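Local structure of formate-dependent phosphoribosylglycinamide formyltransferase (Mycobacterium tuberculosis H37Rv, 6KHR) at residues A[225-230]-A[243-249]; A[258-262]-A[316-321]; A[344-350]-A[390-396]. The protein is an enzyme of the ATP-grasp superfamily, built in part on a large antiparallel beta sheet and found here as a pair of chains. All coordinates share one frame; numbering follows the deposited sequence.

Contact 1. Residues A[225-230]-A[243-249]; sequences LVTMIV and FCAPIGH
Thr227 OG1 meets the His249 ring where several polar groups converge. It hydrogen-bonds to Glu293 OE1 and Ser313 OG, and lies 3.1 Å from His249 NE2, which bonds to Glu293 OE2. The carboxylate of Glu293 thus reaches side chains on both strands. The Thr227 and His249 side chains cross at about a right angle; with the histidine CG between the backbone N and the carbonyl carbon (chi1 62°), the ring end comes nearer strand 224-235. One ring face receives Leu225 CB in a CH-pi contact, 4.0 Å from the centroid and 22° off the normal. On the sheet face carrying Thr227 and His249, Ile247 CD1 also lies 4.0 Å from Ile229 CG1.

The backbones belong to the antiparallel hairpin of strands 224-235 and 238-252, the second interrupted by a short loop. Thr227 and Ile247 are a hydrogen-bonded pair: Thr227 N lies 2.6 Å from Ile247 O, in the carbonyl plane, and Ile247 N returns the bond to Thr227 O. The register slips by one residue before Val230 pairs with Phe243, and at the slip Cys244 N bonds to Ile229 O at 2.8 Å.

On the face carrying Val226 and Val230 the contact is apolar. Val226 CG1 lies beside Pro246 CB at 4.0 Å, the two side chains pointing the same way, and Val230 CG2 approaches Phe243 CD2 at 3.9 Å. The hairpin is therefore two-sided: apolar toward helix 267-284, and on the other face a mix of apolar packing and a polar group of Thr227, His249 and Glu293 that probably fixes the hydroxyl and the ring relative to the carboxylate.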
# COMPACT_ATOMS: atom_id res chain seq x y z
N LEU A 225 -16.64 -13.27 15.21
CA LEU A 225 -15.20 -13.41 15.25
C LEU A 225 -14.58 -12.03 15.03
O LEU A 225 -15.04 -11.24 14.21
CB LEU A 225 -14.73 -14.40 14.20
CG LEU A 225 -15.46 -15.73 14.33
CD1 LEU A 225 -14.99 -16.73 13.28
CD2 LEU A 225 -15.36 -16.31 15.74
N VAL A 226 -13.52 -11.75 15.78
CA VAL A 226 -12.89 -10.44 15.76
C VAL A 226 -11.38 -10.61 15.81
O VAL A 226 -10.85 -11.41 16.58
CB VAL A 226 -13.40 -9.56 16.92
CG1 VAL A 226 -12.38 -8.50 17.29
CG2 VAL A 226 -14.71 -8.90 16.51
N THR A 227 -10.68 -9.86 14.96
CA THR A 227 -9.23 -9.78 15.01
C THR A 227 -8.81 -8.46 15.65
O THR A 227 -9.16 -7.38 15.16
CB THR A 227 -8.63 -9.94 13.62
OG1 THR A 227 -9.05 -11.18 13.05
CG2 THR A 227 -7.10 -9.91 13.71
N MET A 228 -8.06 -8.55 16.76
CA MET A 228 -7.43 -7.41 17.41
C MET A 228 -5.98 -7.36 16.94
O MET A 228 -5.19 -8.25 17.26
CB MET A 228 -7.48 -7.52 18.92
CG MET A 228 -8.86 -7.63 19.50
SD MET A 228 -9.67 -6.03 19.50
CE MET A 228 -8.37 -5.09 20.33
N ILE A 229 -5.64 -6.34 16.16
CA ILE A 229 -4.28 -6.13 15.71
C ILE A 229 -3.59 -5.28 16.75
O ILE A 229 -4.01 -4.15 16.99
CB ILE A 229 -4.21 -5.44 14.35
CG1 ILE A 229 -4.87 -6.28 13.26
CG2 ILE A 229 -2.73 -5.19 14.01
CD1 ILE A 229 -4.11 -7.50 12.91
N VAL A 230 -2.53 -5.83 17.35
CA VAL A 230 -1.74 -5.13 18.35
C VAL A 230 -0.36 -4.87 17.76
O VAL A 230 0.25 -5.76 17.15
CB VAL A 230 -1.64 -5.93 19.66
CG1 VAL A 230 -0.87 -5.14 20.65
CG2 VAL A 230 -3.03 -6.26 20.18
N PHE A 243 -3.37 -0.32 19.63
CA PHE A 243 -4.43 -1.24 19.24
C PHE A 243 -5.13 -0.74 17.99
O PHE A 243 -5.49 0.43 17.88
CB PHE A 243 -5.44 -1.41 20.37
CG PHE A 243 -4.84 -1.96 21.63
CD1 PHE A 243 -4.24 -1.12 22.55
CD2 PHE A 243 -4.87 -3.32 21.89
CE1 PHE A 243 -3.69 -1.63 23.71
CE2 PHE A 243 -4.32 -3.83 23.04
CZ PHE A 243 -3.73 -2.99 23.96
N CYS A 244 -5.34 -1.63 17.04
CA CYS A 244 -6.16 -1.21 15.94
C CYS A 244 -7.64 -1.27 16.34
O CYS A 244 -7.99 -1.77 17.41
CB CYS A 244 -5.84 -2.06 14.72
SG CYS A 244 -4.17 -1.66 14.12
N ALA A 245 -8.50 -0.69 15.50
CA ALA A 245 -9.93 -0.88 15.68
C ALA A 245 -10.28 -2.33 15.39
O ALA A 245 -9.71 -2.94 14.48
CB ALA A 245 -10.75 0.05 14.76
N PRO A 246 -11.20 -2.92 16.16
CA PRO A 246 -11.53 -4.34 15.97
C PRO A 246 -11.86 -4.63 14.52
O PRO A 246 -12.53 -3.84 13.85
CB PRO A 246 -12.76 -4.55 16.87
CG PRO A 246 -12.65 -3.49 17.88
CD PRO A 246 -12.03 -2.29 17.19
N ILE A 247 -11.39 -5.77 14.02
CA ILE A 247 -11.67 -6.23 12.67
C ILE A 247 -12.59 -7.44 12.80
O ILE A 247 -12.22 -8.45 13.42
CB ILE A 247 -10.38 -6.57 11.91
CG1 ILE A 247 -9.53 -5.32 11.70
CG2 ILE A 247 -10.67 -7.20 10.53
CD1 ILE A 247 -8.18 -5.69 11.01
N GLY A 248 -13.83 -7.31 12.27
CA GLY A 248 -14.74 -8.44 12.21
C GLY A 248 -14.48 -9.28 10.96
O GLY A 248 -14.13 -8.75 9.90
N HIS A 249 -14.65 -10.59 11.08
CA HIS A 249 -14.42 -11.46 9.93
C HIS A 249 -15.25 -12.73 10.04
O HIS A 249 -15.82 -13.05 11.09
CB HIS A 249 -12.93 -11.80 9.75
CG HIS A 249 -12.32 -12.56 10.89
ND1 HIS A 249 -12.33 -13.94 10.97
CD2 HIS A 249 -11.63 -12.14 11.98
CE1 HIS A 249 -11.70 -14.33 12.06
NE2 HIS A 249 -11.27 -13.25 12.70

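Contact 2. Residues A[258-262]-A[316-321]; sequences ESWQP and VTVRSQ
Gln261 reaches with its amide to two side chains at the end of the short helix 317-320. Its OE1 lies 2.8 Å from Ser320 OG, a hydroxyl that is also 2.7 Å from Val316 O; the single proton of Ser320 could serve either acceptor. Val316 O is in any case engaged by the backbone, taking bonds from Arg319 N and Ser320 N in the helical turn. The other end of the Gln261 amide gives a bond from NE2 to Gln321 OE1 at 3.0 Å. That bond is bent (144° at the hydrogen), with the donor 52° out of the acceptor's carbonyl plane. NE2 also bonds to Ala245 O.

Both segments belong to the ATP-grasp domain. The extended Gln261 chain, its CG anti to the backbone N, spans the gap between an inner strand of the antiparallel sheet, 256-261, and the one-turn helix laid against it. The two glutamine side chains cross at about a right angle, their amide planes 28° apart. Beneath them Val316 packs on the strand, CG1 at 4.1 Å from Gln261 CB and CB at 3.7 Å from Ser259 OG. That serine hydroxyl bonds to Ser313 O.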
# COMPACT_ATOMS: atom_id res chain seq x y z
N GLU A 258 -14.36 -13.02 4.44
CA GLU A 258 -14.85 -11.65 4.51
C GLU A 258 -14.37 -11.00 5.80
O GLU A 258 -14.39 -11.61 6.86
CB GLU A 258 -16.38 -11.58 4.44
CG GLU A 258 -16.94 -10.15 4.47
CD GLU A 258 -18.47 -10.06 4.59
OE1 GLU A 258 -19.14 -11.09 4.83
OE2 GLU A 258 -19.02 -8.94 4.46
N SER A 259 -13.90 -9.76 5.70
CA SER A 259 -13.55 -9.00 6.88
C SER A 259 -14.05 -7.57 6.70
O SER A 259 -14.45 -7.17 5.61
CB SER A 259 -12.03 -9.01 7.14
OG SER A 259 -11.33 -8.24 6.18
N TRP A 260 -14.01 -6.81 7.79
CA TRP A 260 -14.52 -5.45 7.81
C TRP A 260 -14.03 -4.78 9.10
O TRP A 260 -13.74 -5.45 10.09
CB TRP A 260 -16.07 -5.43 7.70
CG TRP A 260 -16.79 -6.18 8.81
CD1 TRP A 260 -17.16 -5.68 10.04
CD2 TRP A 260 -17.20 -7.57 8.82
NE1 TRP A 260 -17.77 -6.66 10.80
CE2 TRP A 260 -17.80 -7.83 10.08
CE3 TRP A 260 -17.10 -8.62 7.89
CZ2 TRP A 260 -18.32 -9.09 10.43
CZ3 TRP A 260 -17.62 -9.90 8.25
CH2 TRP A 260 -18.22 -10.10 9.50
N GLN A 261 -13.96 -3.44 9.06
CA GLN A 261 -13.34 -2.63 10.10
C GLN A 261 -13.99 -1.25 10.06
O GLN A 261 -14.06 -0.66 8.98
CB GLN A 261 -11.83 -2.48 9.89
CG GLN A 261 -11.11 -1.83 11.03
CD GLN A 261 -9.65 -1.50 10.70
OE1 GLN A 261 -9.34 -0.99 9.63
NE2 GLN A 261 -8.75 -1.80 11.64
N PRO A 262 -14.47 -0.73 11.19
CA PRO A 262 -14.45 -1.35 12.51
C PRO A 262 -15.67 -2.21 12.81
O PRO A 262 -16.76 -1.92 12.33
CB PRO A 262 -14.42 -0.14 13.45
CG PRO A 262 -15.18 0.94 12.71
CD PRO A 262 -15.10 0.61 11.23
N VAL A 316 -8.09 -5.82 5.01
CA VAL A 316 -8.94 -4.63 4.93
C VAL A 316 -8.14 -3.37 5.24
O VAL A 316 -8.44 -2.29 4.70
CB VAL A 316 -10.16 -4.77 5.87
CG1 VAL A 316 -9.72 -4.92 7.33
CG2 VAL A 316 -11.08 -3.59 5.76
N THR A 317 -7.10 -3.48 6.08
CA THR A 317 -6.37 -2.30 6.53
C THR A 317 -5.66 -1.59 5.38
O THR A 317 -5.46 -0.37 5.47
CB THR A 317 -5.36 -2.64 7.65
OG1 THR A 317 -4.42 -3.64 7.20
CG2 THR A 317 -6.08 -3.14 8.92
N VAL A 318 -5.36 -2.31 4.29
CA VAL A 318 -4.69 -1.69 3.14
C VAL A 318 -5.43 -0.44 2.69
O VAL A 318 -4.82 0.51 2.21
CB VAL A 318 -4.52 -2.72 1.99
CG1 VAL A 318 -4.11 -2.05 0.71
CG2 VAL A 318 -3.49 -3.79 2.37
N ARG A 319 -6.76 -0.41 2.88
CA ARG A 319 -7.55 0.76 2.52
C ARG A 319 -8.28 1.42 3.68
O ARG A 319 -8.70 2.57 3.53
CB ARG A 319 -8.60 0.40 1.45
CG ARG A 319 -8.04 0.17 0.07
CD ARG A 319 -7.44 1.46 -0.46
NE ARG A 319 -6.67 1.24 -1.67
CZ ARG A 319 -5.72 2.06 -2.10
NH1 ARG A 319 -5.43 3.15 -1.41
NH2 ARG A 319 -5.05 1.78 -3.22
N SER A 320 -8.46 0.75 4.82
CA SER A 320 -9.27 1.36 5.88
C SER A 320 -8.46 2.11 6.92
O SER A 320 -9.03 2.92 7.67
CB SER A 320 -10.12 0.31 6.58
OG SER A 320 -9.35 -0.84 6.85
N GLN A 321 -7.15 1.89 7.00
CA GLN A 321 -6.31 2.58 7.97
C GLN A 321 -5.32 3.48 7.25
O GLN A 321 -4.90 3.17 6.14
CB GLN A 321 -5.51 1.60 8.85
CG GLN A 321 -6.33 0.54 9.52
CD GLN A 321 -5.63 -0.06 10.71
OE1 GLN A 321 -6.20 -0.15 11.79
NE2 GLN A 321 -4.38 -0.49 10.52

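Contact 3. Residues A[344-350]-A[390-396]; sequences SPGAARV and GVALATA
Ala347 pairs with Ala394, and Arg349 with Ala392, through four backbone hydrogen bonds. Ala347 N gives to Ala394 O at 3.0 Å and Arg349 N to Ala392 O at 2.9 Å, each answered by a bond in the opposite direction. Beyond them Ala396 N reaches Pro345 O at 3.3 Å, the donor lying 39° out of the carbonyl plane. Between the hydrogen-bonded pairs alpha-carbons add weaker C-H...O contacts, such as Ala348 CA to Ala392 O at 3.2 Å.

Strands 346-351 and 390-395 are antiparallel neighbours in the large sheet; 346-351 is also bonded to strand 256-261 on its other edge, and helix 399-413 covers the face with Arg349, Ala392 and Ala394.

Apolar contacts lie on the opposite face. Ala348 CB meets the CD2 branch of Leu393 at 3.6 Å, and the CG2 methyls of Val350 and Val391 are 4.3 Å apart; Trp315 packs against both valines.

The polar side-chain contact is at the end of the pairing, where Ser344 OG lies 3.1 Å from Ala396 O and 2.8 Å from Pro345 O, its one proton not settled between them. Thr395 OG1 hydrogen-bonds to Glu379 OE1.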
# COMPACT_ATOMS: atom_id res chain seq x y z
N SER A 344 -11.41 5.31 7.10
CA SER A 344 -12.83 5.17 6.80
C SER A 344 -13.22 3.71 7.02
O SER A 344 -12.35 2.83 6.96
CB SER A 344 -13.14 5.61 5.37
OG SER A 344 -14.04 4.72 4.73
N PRO A 345 -14.49 3.42 7.29
CA PRO A 345 -14.92 2.01 7.32
C PRO A 345 -14.58 1.30 6.02
O PRO A 345 -14.49 1.92 4.95
CB PRO A 345 -16.44 2.10 7.53
CG PRO A 345 -16.68 3.49 8.18
CD PRO A 345 -15.59 4.37 7.58
N GLY A 346 -14.36 -0.02 6.10
CA GLY A 346 -14.01 -0.77 4.91
C GLY A 346 -14.36 -2.24 5.06
O GLY A 346 -14.72 -2.70 6.14
N ALA A 347 -14.27 -2.96 3.95
CA ALA A 347 -14.43 -4.41 3.99
C ALA A 347 -13.53 -5.04 2.95
O ALA A 347 -13.09 -4.40 2.00
CB ALA A 347 -15.88 -4.86 3.74
N ALA A 348 -13.26 -6.33 3.14
CA ALA A 348 -12.41 -7.03 2.21
C ALA A 348 -12.93 -8.44 2.01
O ALA A 348 -13.63 -9.01 2.85
CB ALA A 348 -10.95 -7.06 2.68
N ARG A 349 -12.55 -9.02 0.89
CA ARG A 349 -12.90 -10.39 0.59
C ARG A 349 -11.66 -11.03 -0.00
O ARG A 349 -11.18 -10.59 -1.05
CB ARG A 349 -14.09 -10.47 -0.37
CG ARG A 349 -15.39 -10.54 0.38
CD ARG A 349 -16.59 -10.42 -0.50
NE ARG A 349 -17.78 -10.22 0.32
CZ ARG A 349 -18.68 -11.17 0.57
NH1 ARG A 349 -18.53 -12.37 0.03
NH2 ARG A 349 -19.73 -10.90 1.33
N VAL A 350 -11.11 -12.02 0.69
CA VAL A 350 -9.96 -12.75 0.19
C VAL A 350 -10.48 -13.98 -0.53
O VAL A 350 -11.08 -14.86 0.08
CB VAL A 350 -8.99 -13.13 1.32
CG1 VAL A 350 -7.80 -13.91 0.75
CG2 VAL A 350 -8.49 -11.88 2.05
N GLY A 390 -6.60 -13.27 -4.85
CA GLY A 390 -6.93 -11.88 -5.06
C GLY A 390 -7.67 -11.35 -3.86
O GLY A 390 -8.28 -12.12 -3.10
N VAL A 391 -7.62 -10.04 -3.68
CA VAL A 391 -8.33 -9.36 -2.60
C VAL A 391 -9.24 -8.31 -3.21
O VAL A 391 -8.78 -7.46 -4.00
CB VAL A 391 -7.36 -8.72 -1.59
CG1 VAL A 391 -8.15 -8.01 -0.50
CG2 VAL A 391 -6.40 -9.76 -1.00
N ALA A 392 -10.51 -8.35 -2.85
CA ALA A 392 -11.47 -7.32 -3.23
C ALA A 392 -11.65 -6.38 -2.06
O ALA A 392 -11.78 -6.82 -0.91
CB ALA A 392 -12.81 -7.94 -3.62
N LEU A 393 -11.63 -5.07 -2.34
CA LEU A 393 -11.69 -4.08 -1.27
C LEU A 393 -12.66 -2.96 -1.61
O LEU A 393 -12.73 -2.53 -2.76
CB LEU A 393 -10.32 -3.48 -0.97
CG LEU A 393 -9.20 -4.47 -0.64
CD1 LEU A 393 -7.88 -4.01 -1.26
CD2 LEU A 393 -9.06 -4.58 0.84
N ALA A 394 -13.37 -2.48 -0.60
CA ALA A 394 -14.18 -1.29 -0.72
C ALA A 394 -14.12 -0.52 0.58
O ALA A 394 -13.91 -1.10 1.65
CB ALA A 394 -15.63 -1.63 -1.03
N THR A 395 -14.30 0.79 0.49
CA THR A 395 -14.57 1.60 1.67
C THR A 395 -15.87 2.35 1.43
O THR A 395 -16.40 2.34 0.33
CB THR A 395 -13.42 2.58 1.98
OG1 THR A 395 -13.13 3.37 0.82
CG2 THR A 395 -12.16 1.79 2.46
N ALA A 396 -16.37 3.00 2.47
CA ALA A 396 -17.67 3.65 2.47
C ALA A 396 -17.83 4.43 3.76
O ALA A 396 -17.07 4.19 4.73
CB ALA A 396 -18.79 2.61 2.37

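In the fold
From the N terminus, contact 1 closes the shortest loop, the hairpin that joins strands 224-235 and 238-252. Contact 2 then spans a longer excursion, carrying the chain from strand 256-261 through helix 267-284 and strands 288-297 and 300-307 to helix 317-320. Contact 3 closes last, from strand 346-351 past helix 368-374 and strand 380-384 to strand 390-395. The three loops follow one another in series, without nesting or crossing. All three reach the same sheet, contact 2 through strand 256-261, which lies between 238-252 and 346-351, with Gly248 N bonding to Trp260 O and Ala348 N to Ser259 O. Contacts 1 and 3 do not touch; contact 2 bridges them.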